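Local structure of possible marr-transcriptional regulator (Streptomyces coelicolor, 4B8X) at the interface of chains A and B. The protein is a MarR-family winged-helix transcriptional regulator that probably binds DNA as a dimer. Residues are numbered along the deposited sequence; one frame, centred on the assembly and turned at random. Chains: chain A/B, Possible marr-transcriptional regulator.

Contact 1: the interface of chains A and B. Residues chain A 134, 137-138, 141, 143; chain B 11-12, 15, 19.
A:Arg138 lies across B:Ser12 and B:Arg15 where helix 129-140 of one subunit meets helix 5-28 of the other, in the kind of helical dimerisation region typical of MarR proteins. Its chain can be followed outward from CB. CG stands anti to the carbonyl carbon, beside the backbone N (chi1 -66°), and lies near both B:Arg15 CB and B:Ile19 CD1. CD then rests 3.9 Å from B:Arg15 CB, before the bend at chi3 turns the guanidinium. NE points back to its own chain and donates to A:Asp143 OD2 at 2.8 Å, in the guanidinium plane and on the anti lone pair of the oxygen. At the tip, NH2 approaches the methyl CG2 of B:Thr11, whereas NH1 reaches B:Ser12 OG through a weak bond of 3.3 Å and is also joined to that hydroxyl by water 1. A:Asp143 meets B:Arg15 tip to tip: OD1 accepts from NH2 at 2.8 Å on its syn lone pair, and OD2 from NE at 2.8 Å. The carboxylate is turned 40° from this second guanidinium, while the two guanidinium planes stand 85° apart; the shared carboxylate would probably offset their like charges. Alongside, B:Ile19 CD1 packs 3.6 Å from A:Ala141 CB.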
loop_
_atom_site.group_PDB
_atom_site.type_symbol
_atom_site.label_atom_id
_atom_site.label_comp_id
_atom_site.label_asym_id
_atom_site.label_seq_id
_atom_site.Cartn_x
_atom_site.Cartn_y
_atom_site.Cartn_z
ATOM N N LEU A 134 -4.837 -13.574 6.423
ATOM C CA LEU A 134 -3.856 -13.161 5.432
ATOM C C LEU A 134 -2.591 -14.016 5.481
ATOM O O LEU A 134 -1.714 -13.889 4.612
ATOM C CB LEU A 134 -3.508 -11.693 5.630
ATOM C CG LEU A 134 -4.675 -10.711 5.426
ATOM C CD1 LEU A 134 -4.244 -9.293 5.778
ATOM C CD2 LEU A 134 -5.222 -10.815 4.003
ATOM N N LEU A 137 -1.524 -16.279 2.260
ATOM C CA LEU A 137 -0.953 -15.452 1.212
ATOM C C LEU A 137 0.525 -15.129 1.473
ATOM O O LEU A 137 1.382 -15.168 0.572
ATOM C CB LEU A 137 -1.795 -14.163 1.076
ATOM C CG LEU A 137 -1.467 -13.245 -0.099
ATOM C CD1 LEU A 137 -1.984 -13.841 -1.404
ATOM C CD2 LEU A 137 -2.083 -11.880 0.123
ATOM N N ARG A 138 0.812 -14.804 2.724
ATOM C CA ARG A 138 2.173 -14.512 3.142
ATOM C C ARG A 138 3.086 -15.733 3.144
ATOM O O ARG A 138 4.245 -15.622 2.772
ATOM C CB ARG A 138 2.168 -13.845 4.515
ATOM C CG ARG A 138 1.522 -12.482 4.498
ATOM C CD ARG A 138 1.513 -11.846 5.850
ATOM N NE ARG A 138 2.872 -11.633 6.288
ATOM C CZ ARG A 138 3.195 -11.428 7.555
ATOM N NH1 ARG A 138 2.247 -11.420 8.500
ATOM N NH2 ARG A 138 4.464 -11.237 7.884
ATOM N N ALA A 141 4.299 -16.268 -0.282
ATOM C CA ALA A 141 5.292 -15.268 -0.679
ATOM C C ALA A 141 6.649 -15.498 0.011
ATOM O O ALA A 141 7.597 -14.774 -0.274
ATOM C CB ALA A 141 4.791 -13.876 -0.347
ATOM N N ASP A 143 7.185 -15.479 3.467
ATOM C CA ASP A 143 7.344 -14.680 4.713
ATOM C C ASP A 143 7.662 -15.544 5.950
ATOM O O ASP A 143 8.131 -14.997 6.951
ATOM C CB ASP A 143 6.092 -13.845 5.036
ATOM C CG ASP A 143 5.877 -12.664 4.085
ATOM O OD1 ASP A 143 6.604 -12.544 3.066
ATOM O OD2 ASP A 143 4.963 -11.834 4.365
ATOM N N THR B 11 1.031 -5.428 10.063
ATOM C CA THR B 11 2.048 -6.071 9.238
ATOM C C THR B 11 1.412 -6.952 8.167
ATOM O O THR B 11 1.841 -6.968 7.010
ATOM C CB THR B 11 3.019 -6.879 10.101
ATOM O OG1 THR B 11 3.691 -5.974 10.977
ATOM C CG2 THR B 11 4.051 -7.614 9.230
ATOM N N SER B 12 0.399 -7.706 8.563
ATOM C CA SER B 12 -0.282 -8.588 7.643
ATOM C C SER B 12 -0.949 -7.842 6.493
ATOM O O SER B 12 -0.883 -8.276 5.337
ATOM C CB SER B 12 -1.335 -9.405 8.371
ATOM O OG SER B 12 -0.705 -10.288 9.265
ATOM N N ARG B 15 1.814 -6.334 4.200
ATOM C CA ARG B 15 2.394 -7.375 3.346
ATOM C C ARG B 15 1.425 -7.824 2.273
ATOM O O ARG B 15 1.828 -8.009 1.116
ATOM C CB ARG B 15 2.874 -8.574 4.175
ATOM C CG ARG B 15 4.163 -8.327 4.952
ATOM C CD ARG B 15 5.345 -8.144 4.031
ATOM N NE ARG B 15 5.545 -9.321 3.184
ATOM C CZ ARG B 15 5.810 -9.320 1.877
ATOM N NH1 ARG B 15 5.863 -8.203 1.178
ATOM N NH2 ARG B 15 5.983 -10.463 1.246
ATOM N N ILE B 19 2.167 -7.752 -1.752
ATOM C CA ILE B 19 2.140 -8.986 -2.532
ATOM C C ILE B 19 1.179 -8.822 -3.693
ATOM O O ILE B 19 1.517 -9.082 -4.853
ATOM C CB ILE B 19 1.750 -10.190 -1.636
ATOM C CG1 ILE B 19 2.854 -10.481 -0.584
ATOM C CG2 ILE B 19 1.464 -11.442 -2.445
ATOM C CD1 ILE B 19 2.399 -11.327 0.579
HETATM O O HOH W 1 -0.592 -12.887 8.382
#

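Contact 2: the interface of chains A and B. Residues chain A 6, 9-10, 13, 134, 137; chain B 20, 116, 119, 130.
Water 2 joins A:Ser6 to B:Asp116 at the rim of an otherwise apolar dimer contact, lying 2.5 Å from the carboxylate OD1 of B:Asp116 and 2.7 Å from the hydroxyl OG of A:Ser6. The serine OG sits between its backbone N and carbonyl carbon (chi1 66°), which turns it toward this water. Inward from the bridge, B:Leu119 sends CD1 over the N-terminal part of helix 5-28 of chain A, 3.6 Å from A:Ala9 CB. B:Ile130 comes from helix 129-140 and applies both branches: CG2 touches A:Ile13 CG1 at 3.8 Å, and CD1 meets A:Leu134 CD2 at 4.1 Å, those two side chains crossing near a right angle. The methyls of B:Leu20 part: CD1 lies 3.7 Å from A:Ile13 CD1, while CD2 faces A:Leu137 CD1 at 4.1 Å. An alanine in place of B:Leu20 would probably open a gap beside A:Ile13, A:Ile10 and A:Leu137, leaving their methyl and methylene groups without this packing partner. A:Ile10 slides past B:Leu20 in the opposite direction, its CG1 4.0 Å from the leucine CD1.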
loop_
_atom_site.group_PDB
_atom_site.type_symbol
_atom_site.label_atom_id
_atom_site.label_comp_id
_atom_site.label_asym_id
_atom_site.label_seq_id
_atom_site.Cartn_x
_atom_site.Cartn_y
_atom_site.Cartn_z
ATOM N N SER A 6 -12.763 -11.990 -5.466
ATOM C CA SER A 6 -11.394 -11.491 -5.545
ATOM C C SER A 6 -11.317 -9.971 -5.649
ATOM O O SER A 6 -10.410 -9.362 -5.094
ATOM C CB SER A 6 -10.657 -12.158 -6.691
ATOM O OG SER A 6 -11.215 -11.779 -7.922
ATOM N N ALA A 9 -12.074 -8.527 -2.230
ATOM C CA ALA A 9 -10.961 -8.751 -1.302
ATOM C C ALA A 9 -9.788 -7.836 -1.603
ATOM O O ALA A 9 -9.220 -7.234 -0.701
ATOM C CB ALA A 9 -10.567 -10.216 -1.318
ATOM N N ILE A 10 -9.379 -7.742 -2.866
ATOM C CA ILE A 10 -8.239 -6.888 -3.173
ATOM C C ILE A 10 -8.546 -5.428 -2.848
ATOM O O ILE A 10 -7.707 -4.726 -2.316
ATOM C CB ILE A 10 -7.686 -7.087 -4.610
ATOM C CG1 ILE A 10 -6.328 -6.377 -4.729
ATOM C CG2 ILE A 10 -8.657 -6.590 -5.683
ATOM C CD1 ILE A 10 -5.573 -6.643 -6.005
ATOM N N ILE A 13 -8.203 -4.928 0.906
ATOM C CA ILE A 13 -6.813 -4.898 1.351
ATOM C C ILE A 13 -6.148 -3.574 0.960
ATOM O O ILE A 13 -5.431 -2.978 1.772
ATOM C CB ILE A 13 -6.056 -6.124 0.776
ATOM C CG1 ILE A 13 -6.513 -7.410 1.474
ATOM C CG2 ILE A 13 -4.559 -5.915 0.932
ATOM C CD1 ILE A 13 -6.177 -8.679 0.732
ATOM N N LEU A 134 -4.837 -13.574 6.423
ATOM C CA LEU A 134 -3.856 -13.161 5.432
ATOM C C LEU A 134 -2.591 -14.016 5.481
ATOM O O LEU A 134 -1.714 -13.889 4.612
ATOM C CB LEU A 134 -3.508 -11.693 5.630
ATOM C CG LEU A 134 -4.675 -10.711 5.426
ATOM C CD1 LEU A 134 -4.244 -9.293 5.778
ATOM C CD2 LEU A 134 -5.222 -10.815 4.003
ATOM N N LEU A 137 -1.524 -16.279 2.260
ATOM C CA LEU A 137 -0.953 -15.452 1.212
ATOM C C LEU A 137 0.525 -15.129 1.473
ATOM O O LEU A 137 1.382 -15.168 0.572
ATOM C CB LEU A 137 -1.795 -14.163 1.076
ATOM C CG LEU A 137 -1.467 -13.245 -0.099
ATOM C CD1 LEU A 137 -1.984 -13.841 -1.404
ATOM C CD2 LEU A 137 -2.083 -11.880 0.123
ATOM N N LEU B 20 -0.048 -8.406 -3.394
ATOM C CA LEU B 20 -1.069 -8.302 -4.430
ATOM C C LEU B 20 -0.751 -7.181 -5.398
ATOM O O LEU B 20 -0.944 -7.338 -6.590
ATOM C CB LEU B 20 -2.450 -8.117 -3.802
ATOM C CG LEU B 20 -2.936 -9.309 -2.991
ATOM C CD1 LEU B 20 -4.313 -8.969 -2.459
ATOM C CD2 LEU B 20 -2.980 -10.603 -3.783
ATOM N N ASP B 116 -7.506 -13.796 -10.978
ATOM C CA ASP B 116 -8.213 -13.537 -9.717
ATOM C C ASP B 116 -7.574 -12.443 -8.868
ATOM O O ASP B 116 -7.572 -12.520 -7.631
ATOM C CB ASP B 116 -8.310 -14.837 -8.905
ATOM C CG ASP B 116 -8.954 -15.971 -9.679
ATOM O OD1 ASP B 116 -10.136 -15.861 -10.040
ATOM O OD2 ASP B 116 -8.278 -16.969 -9.968
ATOM N N LEU B 119 -5.338 -13.433 -6.008
ATOM C CA LEU B 119 -5.906 -14.209 -4.916
ATOM C C LEU B 119 -6.403 -15.577 -5.376
ATOM O O LEU B 119 -7.197 -16.195 -4.674
ATOM C CB LEU B 119 -7.049 -13.412 -4.272
ATOM C CG LEU B 119 -6.586 -12.200 -3.457
ATOM C CD1 LEU B 119 -7.713 -11.181 -3.265
ATOM C CD2 LEU B 119 -6.015 -12.683 -2.132
ATOM N N ILE B 130 -12.030 -11.833 4.082
ATOM C CA ILE B 130 -11.200 -10.647 3.963
ATOM C C ILE B 130 -12.077 -9.396 3.849
ATOM O O ILE B 130 -11.907 -8.413 4.574
ATOM C CB ILE B 130 -10.219 -10.746 2.793
ATOM C CG1 ILE B 130 -9.157 -11.809 3.090
ATOM C CG2 ILE B 130 -9.606 -9.376 2.499
ATOM C CD1 ILE B 130 -8.386 -12.210 1.852
HETATM O O HOH W 2 -11.751 -14.014 -9.411
#

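Contact 3: the interface of chains A and B. Residues chain A 61-63, 141, 143; chain B 15, 18.
A:Met62 and B:Arg15 cross at about a right angle, the methionine CB and CG each lying 3.9 Å from the guanidinium NH1. This places the loop after helix 54-61, part of the winged-helix domain of chain A, against helix 5-28 of chain B. The arginine is bent at chi2 and chi3, and its guanidinium is engaged at two edges: NE and NH2 hold the carboxylate of A:Asp143, and NH1 donates to the amide oxygen OE1 of B:Gln18 at 2.9 Å. That donation is fairly straight, 159° at H, and OE1 lies within the guanidinium plane, although NH1 stands above the plane of the glutamine amide, 57° out of it. The bond should restrain rotation of the amide and present NE2 to the other chain. B:Gln18 itself runs extended beyond CG (chi2 -176°), carrying its amide to the backbone carbonyls of A:Leu61 and A:Met62. NE2 makes a weak though nearly straight bond to A:Leu61 O at 3.4 Å. Two waters reinforce this reach. Water 4 lies 3.0 Å from B:Gln18 NE2 and 3.2 Å from A:Met62 O; water 3 connects A:Leu61 O to B:Gln18 OE1, which it approaches to 2.7 Å.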
loop_
_atom_site.group_PDB
_atom_site.type_symbol
_atom_site.label_atom_id
_atom_site.label_comp_id
_atom_site.label_asym_id
_atom_site.label_seq_id
_atom_site.Cartn_x
_atom_site.Cartn_y
_atom_site.Cartn_z
ATOM N N LEU A 61 12.547 -5.874 3.978
ATOM C CA LEU A 61 11.444 -4.914 3.805
ATOM C C LEU A 61 10.702 -5.046 2.452
ATOM O O LEU A 61 9.640 -4.435 2.236
ATOM C CB LEU A 61 11.947 -3.479 4.010
ATOM C CG LEU A 61 12.623 -3.196 5.355
ATOM C CD1 LEU A 61 13.171 -1.778 5.435
ATOM C CD2 LEU A 61 11.627 -3.458 6.467
ATOM N N MET A 62 11.260 -5.840 1.549
ATOM C CA MET A 62 10.667 -6.056 0.228
ATOM C C MET A 62 10.448 -4.763 -0.528
ATOM O O MET A 62 9.390 -4.505 -1.078
ATOM C CB MET A 62 9.395 -6.907 0.319
ATOM C CG MET A 62 9.709 -8.295 0.815
ATOM S SD MET A 62 10.670 -9.207 -0.401
ATOM C CE MET A 62 9.448 -9.563 -1.648
ATOM N N VAL A 63 11.504 -3.963 -0.574
ATOM C CA VAL A 63 11.506 -2.741 -1.359
ATOM C C VAL A 63 12.709 -2.743 -2.326
ATOM O O VAL A 63 13.708 -3.408 -2.090
ATOM C CB VAL A 63 11.505 -1.472 -0.463
ATOM C CG1 VAL A 63 10.266 -1.443 0.444
ATOM C CG2 VAL A 63 12.768 -1.381 0.372
ATOM N N ALA A 141 4.299 -16.268 -0.282
ATOM C CA ALA A 141 5.292 -15.268 -0.679
ATOM C C ALA A 141 6.649 -15.498 0.011
ATOM O O ALA A 141 7.597 -14.774 -0.274
ATOM C CB ALA A 141 4.791 -13.876 -0.347
ATOM N N ASP A 143 7.185 -15.479 3.467
ATOM C CA ASP A 143 7.344 -14.680 4.713
ATOM C C ASP A 143 7.662 -15.544 5.950
ATOM O O ASP A 143 8.131 -14.997 6.951
ATOM C CB ASP A 143 6.092 -13.845 5.036
ATOM C CG ASP A 143 5.877 -12.664 4.085
ATOM O OD1 ASP A 143 6.604 -12.544 3.066
ATOM O OD2 ASP A 143 4.963 -11.834 4.365
ATOM N N ARG B 15 1.814 -6.334 4.200
ATOM C CA ARG B 15 2.394 -7.375 3.346
ATOM C C ARG B 15 1.425 -7.824 2.273
ATOM O O ARG B 15 1.828 -8.009 1.116
ATOM C CB ARG B 15 2.874 -8.574 4.175
ATOM C CG ARG B 15 4.163 -8.327 4.952
ATOM C CD ARG B 15 5.345 -8.144 4.031
ATOM N NE ARG B 15 5.545 -9.321 3.184
ATOM C CZ ARG B 15 5.810 -9.320 1.877
ATOM N NH1 ARG B 15 5.863 -8.203 1.178
ATOM N NH2 ARG B 15 5.983 -10.463 1.246
ATOM N N GLN B 18 1.366 -5.351 -0.487
ATOM C CA GLN B 18 2.585 -5.384 -1.320
ATOM C C GLN B 18 2.588 -6.593 -2.264
ATOM O O GLN B 18 2.950 -6.482 -3.432
ATOM C CB GLN B 18 3.816 -5.494 -0.441
ATOM C CG GLN B 18 4.303 -4.232 0.241
ATOM C CD GLN B 18 5.620 -4.493 1.008
ATOM O OE1 GLN B 18 5.645 -5.360 1.883
ATOM N NE2 GLN B 18 6.703 -3.733 0.701
HETATM O O HOH W 3 7.226 -5.531 4.002
HETATM O O HOH W 4 7.209 -2.301 -1.891
#

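Contact 1 is central: its C-alpha centre lies about 10 Å from that of contact 2 and about 7 Å from that of contact 3, while contacts 2 and 3 are about 15 Å apart. A:Leu134 and A:Leu137 connect contacts 1 and 2, so helix 129-140 faces both; A:Ala141, A:Asp143 and B:Arg15 belong to contacts 1 and 3. Helix 5-28 of chain B contributes to all three. The order runs from apolar packing through a charged cluster to the edge of the winged-helix domain. With two-fold twins of each, this arrangement could couple the dimer core to the placement of the DNA-binding domains.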